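Local coordinates for protein cerato-platanin 1 (Moniliophthora perniciosa, PDB 3SUJ) that is a secreted member of the cerato-platanin family whose precise role is not settled, with a double-psi beta-barrel fold that binds zinc ions in the crystal, at residues 50-55 and 80-85; 26-31 and 56-61. One frame throughout, in Å; residues are numbered along the deposited sequence.

Contact 1 of 2, residues 50-55 and 80-85; sequences SDIAGY and MVAIDR. With ZN (zinc ion), chain E.
R85 starts with CG anti to its backbone N (chi1 177°) and runs extended from CG to NE, which carries its guanidinium alongside the loop from S50 to A53; I52, with CG1 beside its own backbone N (chi1 -54°), sends that branch over the peptide of D84. NH1 of R85 is the hub. It donates to I52 O at 2.8 Å in a nearly straight bond, and to S50 O at 3.0 Å in a more bent one of 138°. Both oxygens lie close to the guanidinium plane, at its edge, whereas NH1 sits above the plane of each carbonyl. A single nitrogen thus ties together two carbonyls two residues apart and would fix the rotation of the group. The methylenes of R85 line the same loop, CD standing 3.5 Å from A53 O. Deeper in the protein, I52 CG1 meets D84 O at 3.5 Å and A82 CB at 4.3 Å, while CG2 turns to the backbone N of R85; T22 also touches this side chain. An alanine at I52 would probably open a gap beside A82 and the D84 carbonyl and leave the loop held mainly by the two bonds from R85. Pointing away from this packing, D51 OD2 binds zinc at 2.0 Å, and OD1 accepts from the metal-bound water at 2.9 Å; two more ligand atoms come from elsewhere in the structure. The D84 carboxylate is engaged with Y11 OH and T22 N. The arrangement is a loop laid against the corner the chain makes at D84, following strand 76-83 of the cerato-platanin double-psi beta barrel, with part of a zinc site on D51.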
ATOM      1  N   SER A  50       4.227   0.647  -8.228  1.00  8.30           N
ATOM      2  CA  SER A  50       4.587   0.604  -9.643  1.00  8.68           C
ATOM      3  C   SER A  50       4.564  -0.787 -10.178  1.00  8.33           C
ATOM      4  O   SER A  50       4.592  -0.935 -11.424  1.00  9.41           O
ATOM      5  CB  SER A  50       5.892   1.336  -9.867  1.00 10.87           C
ATOM      6  OG  SER A  50       6.946   0.739  -9.129  1.00 12.70           O
ATOM      7  N   ASP A  51       4.444  -1.817  -9.371  1.00  7.34           N
ATOM      8  CA  ASP A  51       4.279  -3.198  -9.848  1.00  8.99           C
ATOM      9  C   ASP A  51       2.895  -3.407 -10.393  1.00  8.57           C
ATOM     10  O   ASP A  51       2.647  -4.414 -11.013  1.00  9.66           O
ATOM     11  CB  ASP A  51       4.523  -4.207  -8.729  1.00 10.55           C
ATOM     12  CG  ASP A  51       5.986  -4.438  -8.464  1.00 15.95           C
ATOM     13  OD1 ASP A  51       6.854  -3.900  -9.142  1.00 16.68           O
ATOM     14  OD2 ASP A  51       6.219  -5.134  -7.465  1.00 16.23           O
ATOM     15  N   ILE A  52       1.956  -2.481 -10.144  1.00  8.36           N
ATOM     16  CA  ILE A  52       0.627  -2.544 -10.773  1.00  8.85           C
ATOM     17  C   ILE A  52       0.757  -1.799 -12.088  1.00  9.49           C
ATOM     18  O   ILE A  52       0.745  -0.562 -12.099  1.00  8.78           O
ATOM     19  CB  ILE A  52      -0.415  -1.920  -9.901  1.00  9.63           C
ATOM     20  CG1 ILE A  52      -0.422  -2.523  -8.496  1.00 14.17           C
ATOM     21  CG2 ILE A  52      -1.842  -1.936 -10.567  1.00  9.60           C
ATOM     22  CD1 ILE A  52      -0.781  -3.851  -8.590  1.00 12.88           C
ATOM     23  N   ALA A  53       0.947  -2.516 -13.182  1.00  8.48           N
ATOM     24  CA  ALA A  53       1.283  -1.868 -14.470  1.00  9.16           C
ATOM     25  C   ALA A  53       0.073  -1.111 -15.041  1.00  9.21           C
ATOM     26  O   ALA A  53       0.261  -0.084 -15.719  1.00  9.87           O
ATOM     27  CB  ALA A  53       1.740  -2.930 -15.495  1.00 11.95           C
ATOM     28  N   GLY A  54      -1.127  -1.545 -14.673  1.00  8.30           N
ATOM     29  CA  GLY A  54      -2.349  -0.929 -15.201  1.00  9.43           C
ATOM     30  C   GLY A  54      -3.452  -1.858 -14.866  1.00  8.31           C
ATOM     31  O   GLY A  54      -3.296  -2.823 -14.070  1.00  8.87           O
ATOM     32  N   TYR A  55      -4.618  -1.629 -15.463  1.00  9.27           N
ATOM     33  CA  TYR A  55      -5.788  -2.441 -15.232  1.00  9.92           C
ATOM     34  C   TYR A  55      -5.466  -3.904 -15.374  1.00  9.73           C
ATOM     35  O   TYR A  55      -4.760  -4.367 -16.257  1.00 10.98           O
ATOM     36  CB  TYR A  55      -6.873  -2.025 -16.250  1.00 11.41           C
ATOM     37  CG  TYR A  55      -8.228  -2.760 -16.055  1.00 13.00           C
ATOM     38  CD1 TYR A  55      -9.103  -2.460 -15.040  1.00 15.24           C
ATOM     39  CD2 TYR A  55      -8.535  -3.744 -16.906  1.00 14.18           C
ATOM     40  CE1 TYR A  55     -10.317  -3.171 -14.955  1.00 16.41           C
ATOM     41  CE2 TYR A  55      -9.672  -4.529 -16.827  1.00 13.10           C
ATOM     42  CZ  TYR A  55     -10.536  -4.216 -15.863  1.00 13.45           C
ATOM     43  OH  TYR A  55     -11.750  -4.908 -15.763  1.00 16.21           O
ATOM     44  N   MET A  80       1.569  -4.096   3.188  1.00  7.66           N
ATOM     45  CA  MET A  80       0.623  -3.270   2.408  1.00  7.42           C
ATOM     46  C   MET A  80      -0.006  -4.066   1.292  1.00  6.54           C
ATOM     47  O   MET A  80       0.709  -4.667   0.526  1.00  7.94           O
ATOM     48  CB  MET A  80       1.420  -2.061   1.814  1.00  9.58           C
ATOM     49  CG  MET A  80       0.503  -0.962   1.243  1.00 10.42           C
ATOM     50  SD  MET A  80       1.238   0.180   0.066  1.00 12.45           S
ATOM     51  CE  MET A  80       1.044  -0.860  -1.348  1.00 11.23           C
ATOM     52  N   VAL A  81      -1.340  -3.939   1.149  1.00  8.04           N
ATOM     53  CA  VAL A  81      -2.013  -4.495   0.017  1.00  8.63           C
ATOM     54  C   VAL A  81      -1.947  -3.510  -1.146  1.00  7.43           C
ATOM     55  O   VAL A  81      -2.424  -2.349  -0.966  1.00  8.34           O
ATOM     56  CB  VAL A  81      -3.489  -4.867   0.350  1.00  8.36           C
ATOM     57  CG1 VAL A  81      -4.179  -5.443  -0.902  1.00  9.90           C
ATOM     58  CG2 VAL A  81      -3.521  -5.854   1.559  1.00 10.78           C
ATOM     59  N   ALA A  82      -1.477  -3.913  -2.299  1.00  7.50           N
ATOM     60  CA  ALA A  82      -1.400  -3.051  -3.442  1.00  6.93           C
ATOM     61  C   ALA A  82      -2.659  -3.146  -4.285  1.00  7.11           C
ATOM     62  O   ALA A  82      -3.124  -4.208  -4.688  1.00  8.31           O
ATOM     63  CB  ALA A  82      -0.253  -3.480  -4.307  1.00  9.02           C
ATOM     64  N   ILE A  83      -3.281  -1.962  -4.475  1.00  7.29           N
ATOM     65  CA  ILE A  83      -4.598  -1.904  -5.136  1.00  7.65           C
ATOM     66  C   ILE A  83      -4.621  -0.876  -6.269  1.00  8.15           C
ATOM     67  O   ILE A  83      -5.698  -0.745  -6.941  1.00  9.16           O
ATOM     68  CB  ILE A  83      -5.727  -1.543  -4.098  1.00  8.43           C
ATOM     69  CG1 ILE A  83      -5.604  -0.054  -3.633  1.00  9.51           C
ATOM     70  CG2 ILE A  83      -5.661  -2.445  -2.855  1.00  9.35           C
ATOM     71  CD1 ILE A  83      -6.771   0.359  -2.655  1.00 11.86           C
ATOM     72  N   ASP A  84      -3.552  -0.148  -6.455  1.00  7.00           N
ATOM     73  CA  ASP A  84      -3.563   1.026  -7.360  1.00  8.03           C
ATOM     74  C   ASP A  84      -2.200   1.163  -8.004  1.00  7.86           C
ATOM     75  O   ASP A  84      -1.174   0.742  -7.374  1.00  7.78           O
ATOM     76  CB  ASP A  84      -3.938   2.289  -6.496  1.00  8.44           C
ATOM     77  CG  ASP A  84      -4.450   3.436  -7.270  1.00  9.74           C
ATOM     78  OD1 ASP A  84      -4.990   3.297  -8.393  1.00 10.19           O
ATOM     79  OD2 ASP A  84      -4.399   4.528  -6.672  1.00 11.44           O
ATOM     80  N   ARG A  85      -2.092   1.731  -9.172  1.00  7.96           N
ATOM     81  CA  ARG A  85      -0.779   2.031  -9.700  1.00  8.15           C
ATOM     82  C   ARG A  85      -0.131   3.243  -9.012  1.00 10.10           C
ATOM     83  O   ARG A  85      -0.847   4.247  -8.690  1.00 13.12           O
ATOM     84  CB  ARG A  85      -0.875   2.322 -11.222  1.00  9.15           C
ATOM     85  CG  ARG A  85       0.489   2.716 -11.830  1.00 10.28           C
ATOM     86  CD  ARG A  85       0.541   2.446 -13.332  1.00  8.98           C
ATOM     87  NE  ARG A  85       1.869   2.848 -13.819  1.00 10.71           N
ATOM     88  CZ  ARG A  85       2.985   2.144 -13.588  1.00  9.08           C
ATOM     89  NH1 ARG A  85       2.961   0.974 -12.984  1.00  8.53           N
ATOM     90  NH2 ARG A  85       4.178   2.643 -13.938  1.00 10.99           N
TER
HETATM   91 ZN    ZN E 204       8.232  -5.124  -7.131  0.65 12.84          ZN
HETATM   92  O   HOH W   1       9.291  -5.552  -8.982  0.50  9.89           O

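Contact 2 of 2, residues 26-31 and 56-61; sequences GENGLY and NSPNCG
N28 sets its CB 3.3 Å from S57 O, while its amide nitrogen reaches N56 O, the carbonyl one residue earlier. The two asparagine side chains cross at about a right angle, with amide planes 68° apart, and each reaches for the other's backbone. N56 OD1 takes the N-H of N28 at 2.8 Å, nearly along its C=O axis; N28 ND2 donates a hydrogen bond to N56 O at 2.9 Å, from above that carbonyl's plane. Neither bond strays far from straight, so both amides are held against rotation. At the outer end one water accepts from N56 ND2 and from the backbone N of E27, bridging the loops again. Farther in, N28 O lies 3.2 Å from C60 CB, and a second water lies within hydrogen-bonding reach of N28 O and C60 O. L30 closes the inner end, its CD2 resting 4.0 Å from G61 CA. Type I turns, G26 to G29 and S57 to C60, shape the two loops, the second including an ST turn in which S57 OG accepts from N59 N. This is reciprocal side-chain-to-backbone pairing of two surface loops of the cerato-platanin domain, joined nearby by the C23-C60 disulfide.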
ATOM      1  N   GLY A  26     -12.522  -6.973 -13.231  1.00 19.07           N
ATOM      2  CA  GLY A  26     -11.736  -7.916 -14.006  1.00 19.96           C
ATOM      3  C   GLY A  26     -11.190  -9.076 -13.170  1.00 16.19           C
ATOM      4  O   GLY A  26     -11.291  -9.126 -11.947  1.00 17.18           O
ATOM      5  N   GLU A  27     -10.604 -10.048 -13.871  1.00 17.00           N
ATOM      6  CA  GLU A  27     -10.108 -11.257 -13.258  1.00 15.02           C
ATOM      7  C   GLU A  27      -9.252 -10.966 -12.043  1.00 15.68           C
ATOM      8  O   GLU A  27      -9.339 -11.656 -11.015  1.00 17.24           O
ATOM      9  CB  GLU A  27      -9.184 -11.937 -14.318  1.00 17.91           C
ATOM     10  CG  GLU A  27      -8.541 -13.196 -13.830  1.00 22.27           C
ATOM     11  CD  GLU A  27      -7.487 -13.798 -14.802  1.00 20.68           C
ATOM     12  OE1 GLU A  27      -7.260 -13.266 -15.902  1.00 29.33           O
ATOM     13  OE2 GLU A  27      -6.873 -14.782 -14.451  1.00 29.99           O
ATOM     14  N   ASN A  28      -8.350  -9.970 -12.178  1.00 15.12           N
ATOM     15  CA  ASN A  28      -7.419  -9.680 -11.072  1.00 15.69           C
ATOM     16  C   ASN A  28      -7.903  -8.502 -10.184  1.00 15.83           C
ATOM     17  O   ASN A  28      -7.224  -8.107  -9.211  1.00 18.19           O
ATOM     18  CB  ASN A  28      -6.023  -9.403 -11.631  1.00 17.40           C
ATOM     19  CG  ASN A  28      -5.457 -10.591 -12.253  1.00 19.03           C
ATOM     20  OD1 ASN A  28      -5.530 -11.665 -11.642  1.00 25.72           O
ATOM     21  ND2 ASN A  28      -4.923 -10.509 -13.446  1.00 20.28           N
ATOM     22  N   GLY A  29      -9.020  -7.901 -10.482  1.00 14.41           N
ATOM     23  CA  GLY A  29      -9.514  -6.763  -9.722  1.00 15.58           C
ATOM     24  C   GLY A  29     -10.104  -7.166  -8.405  1.00 14.12           C
ATOM     25  O   GLY A  29     -10.388  -8.337  -8.142  1.00 17.82           O
ATOM     26  N   LEU A  30     -10.336  -6.205  -7.570  1.00 13.72           N
ATOM     27  CA  LEU A  30     -10.691  -6.443  -6.165  1.00 13.27           C
ATOM     28  C   LEU A  30     -12.155  -6.189  -5.895  1.00 13.78           C
ATOM     29  O   LEU A  30     -12.636  -6.599  -4.827  1.00 13.55           O
ATOM     30  CB  LEU A  30      -9.797  -5.571  -5.270  1.00 13.87           C
ATOM     31  CG  LEU A  30      -8.332  -5.992  -5.400  1.00 14.58           C
ATOM     32  CD1 LEU A  30      -7.481  -4.985  -4.643  1.00 15.76           C
ATOM     33  CD2 LEU A  30      -8.079  -7.454  -4.871  1.00 21.12           C
ATOM     34  N   TYR A  31     -12.832  -5.545  -6.824  1.00 15.05           N
ATOM     35  CA  TYR A  31     -14.286  -5.353  -6.793  1.00 18.18           C
ATOM     36  C   TYR A  31     -14.938  -6.449  -7.672  1.00 20.89           C
ATOM     37  O   TYR A  31     -14.490  -6.724  -8.784  1.00 20.69           O
ATOM     38  CB  TYR A  31     -14.591  -3.979  -7.358  1.00 18.09           C
ATOM     39  CG  TYR A  31     -15.986  -3.518  -7.188  1.00 18.09           C
ATOM     40  CD1 TYR A  31     -16.367  -2.676  -6.139  1.00 19.77           C
ATOM     41  CD2 TYR A  31     -16.944  -3.881  -8.133  1.00 20.27           C
ATOM     42  CE1 TYR A  31     -17.671  -2.196  -6.036  1.00 23.56           C
ATOM     43  CE2 TYR A  31     -18.240  -3.458  -8.007  1.00 23.27           C
ATOM     44  CZ  TYR A  31     -18.582  -2.600  -6.975  1.00 25.52           C
ATOM     45  OH  TYR A  31     -19.864  -2.122  -6.879  1.00 31.47           O
ATOM     46  N   ASN A  56      -6.041  -4.680 -14.445  1.00 10.58           N
ATOM     47  CA  ASN A  56      -5.984  -6.147 -14.419  1.00 12.80           C
ATOM     48  C   ASN A  56      -4.566  -6.716 -14.202  1.00 11.13           C
ATOM     49  O   ASN A  56      -4.321  -7.857 -14.492  1.00 12.41           O
ATOM     50  CB  ASN A  56      -6.625  -6.726 -15.730  1.00 13.79           C
ATOM     51  CG  ASN A  56      -7.647  -7.812 -15.463  1.00 20.71           C
ATOM     52  OD1 ASN A  56      -7.761  -8.342 -14.343  1.00 20.35           O
ATOM     53  ND2 ASN A  56      -8.394  -8.185 -16.542  1.00 21.39           N
ATOM     54  N   SER A  57      -3.668  -5.941 -13.608  1.00  9.76           N
ATOM     55  CA  SER A  57      -2.365  -6.470 -13.273  1.00  8.55           C
ATOM     56  C   SER A  57      -2.488  -7.706 -12.365  1.00 10.47           C
ATOM     57  O   SER A  57      -3.208  -7.677 -11.332  1.00  9.63           O
ATOM     58  CB  SER A  57      -1.634  -5.433 -12.434  1.00  9.77           C
ATOM     59  OG  SER A  57      -0.444  -5.953 -11.852  1.00  9.50           O
ATOM     60  N   PRO A  58      -1.660  -8.732 -12.585  1.00  9.86           N
ATOM     61  CA  PRO A  58      -1.636  -9.874 -11.663  1.00 10.09           C
ATOM     62  C   PRO A  58      -1.078  -9.516 -10.321  1.00 10.50           C
ATOM     63  O   PRO A  58      -1.226 -10.325  -9.401  1.00 12.41           O
ATOM     64  CB  PRO A  58      -0.756 -10.931 -12.398  1.00 11.67           C
ATOM     65  CG  PRO A  58      -0.756 -10.441 -13.801  1.00 14.98           C
ATOM     66  CD  PRO A  58      -0.857  -8.956 -13.818  1.00 10.06           C
ATOM     67  N   ASN A  59      -0.422  -8.375 -10.176  1.00  9.27           N
ATOM     68  CA  ASN A  59       0.022  -7.930  -8.851  1.00  9.69           C
ATOM     69  C   ASN A  59      -1.093  -7.287  -8.040  1.00  8.89           C
ATOM     70  O   ASN A  59      -0.882  -6.955  -6.846  1.00  9.95           O
ATOM     71  CB  ASN A  59       1.201  -6.975  -8.984  1.00 10.51           C
ATOM     72  CG  ASN A  59       2.438  -7.718  -9.440  1.00 10.48           C
ATOM     73  OD1 ASN A  59       2.685  -8.839  -8.919  1.00 12.05           O
ATOM     74  ND2 ASN A  59       3.193  -7.161 -10.328  1.00 10.33           N
ATOM     75  N   CYS A  60      -2.265  -7.031  -8.616  1.00  8.50           N
ATOM     76  CA  CYS A  60      -3.359  -6.448  -7.804  1.00  8.51           C
ATOM     77  C   CYS A  60      -3.654  -7.355  -6.640  1.00  9.75           C
ATOM     78  O   CYS A  60      -3.796  -8.583  -6.780  1.00 10.73           O
ATOM     79  CB  CYS A  60      -4.584  -6.366  -8.685  1.00  9.11           C
ATOM     80  SG  CYS A  60      -4.568  -4.997  -9.866  1.00 10.85           S
ATOM     81  N   GLY A  61      -3.848  -6.785  -5.462  1.00  9.02           N
ATOM     82  CA  GLY A  61      -4.120  -7.560  -4.268  1.00  9.24           C
ATOM     83  C   GLY A  61      -2.906  -8.235  -3.665  1.00 11.31           C
ATOM     84  O   GLY A  61      -3.120  -8.960  -2.683  1.00 12.84           O
TER
HETATM   85  O   HOH W   2     -10.734  -9.853 -16.776  1.00 22.14           O
HETATM   86  O   HOH W   3      -6.483  -9.917  -7.516  1.00 28.66           O
HETATM   87  O   HOH W   4      -4.624 -10.291  -8.823  1.00 30.05           O

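How the contacts relate
The loop after strand 47-49 runs through both contacts: its 50-55 half lies against the chain at the far end of strand 76-83 in contact 1, and its 56-61 half meets 26-31 in contact 2. The segments alternate along the chain, and the two centres are 9 Å apart. A probable hydrogen bond of 2.8 Å from G61 N to A82 O joins them, and N59 ND2 reaches D51 O at 2.9 Å. I52 CD1 also packs on N59 C at 3.5 Å. Zinc belongs to contact 1, through D51; the side chain of S57 in contact 2 lies about 10 Å from a zinc ion. N59, next to the disulfide cysteine C60, is thus bonded through ND2 to the backbone of zinc-binding D51.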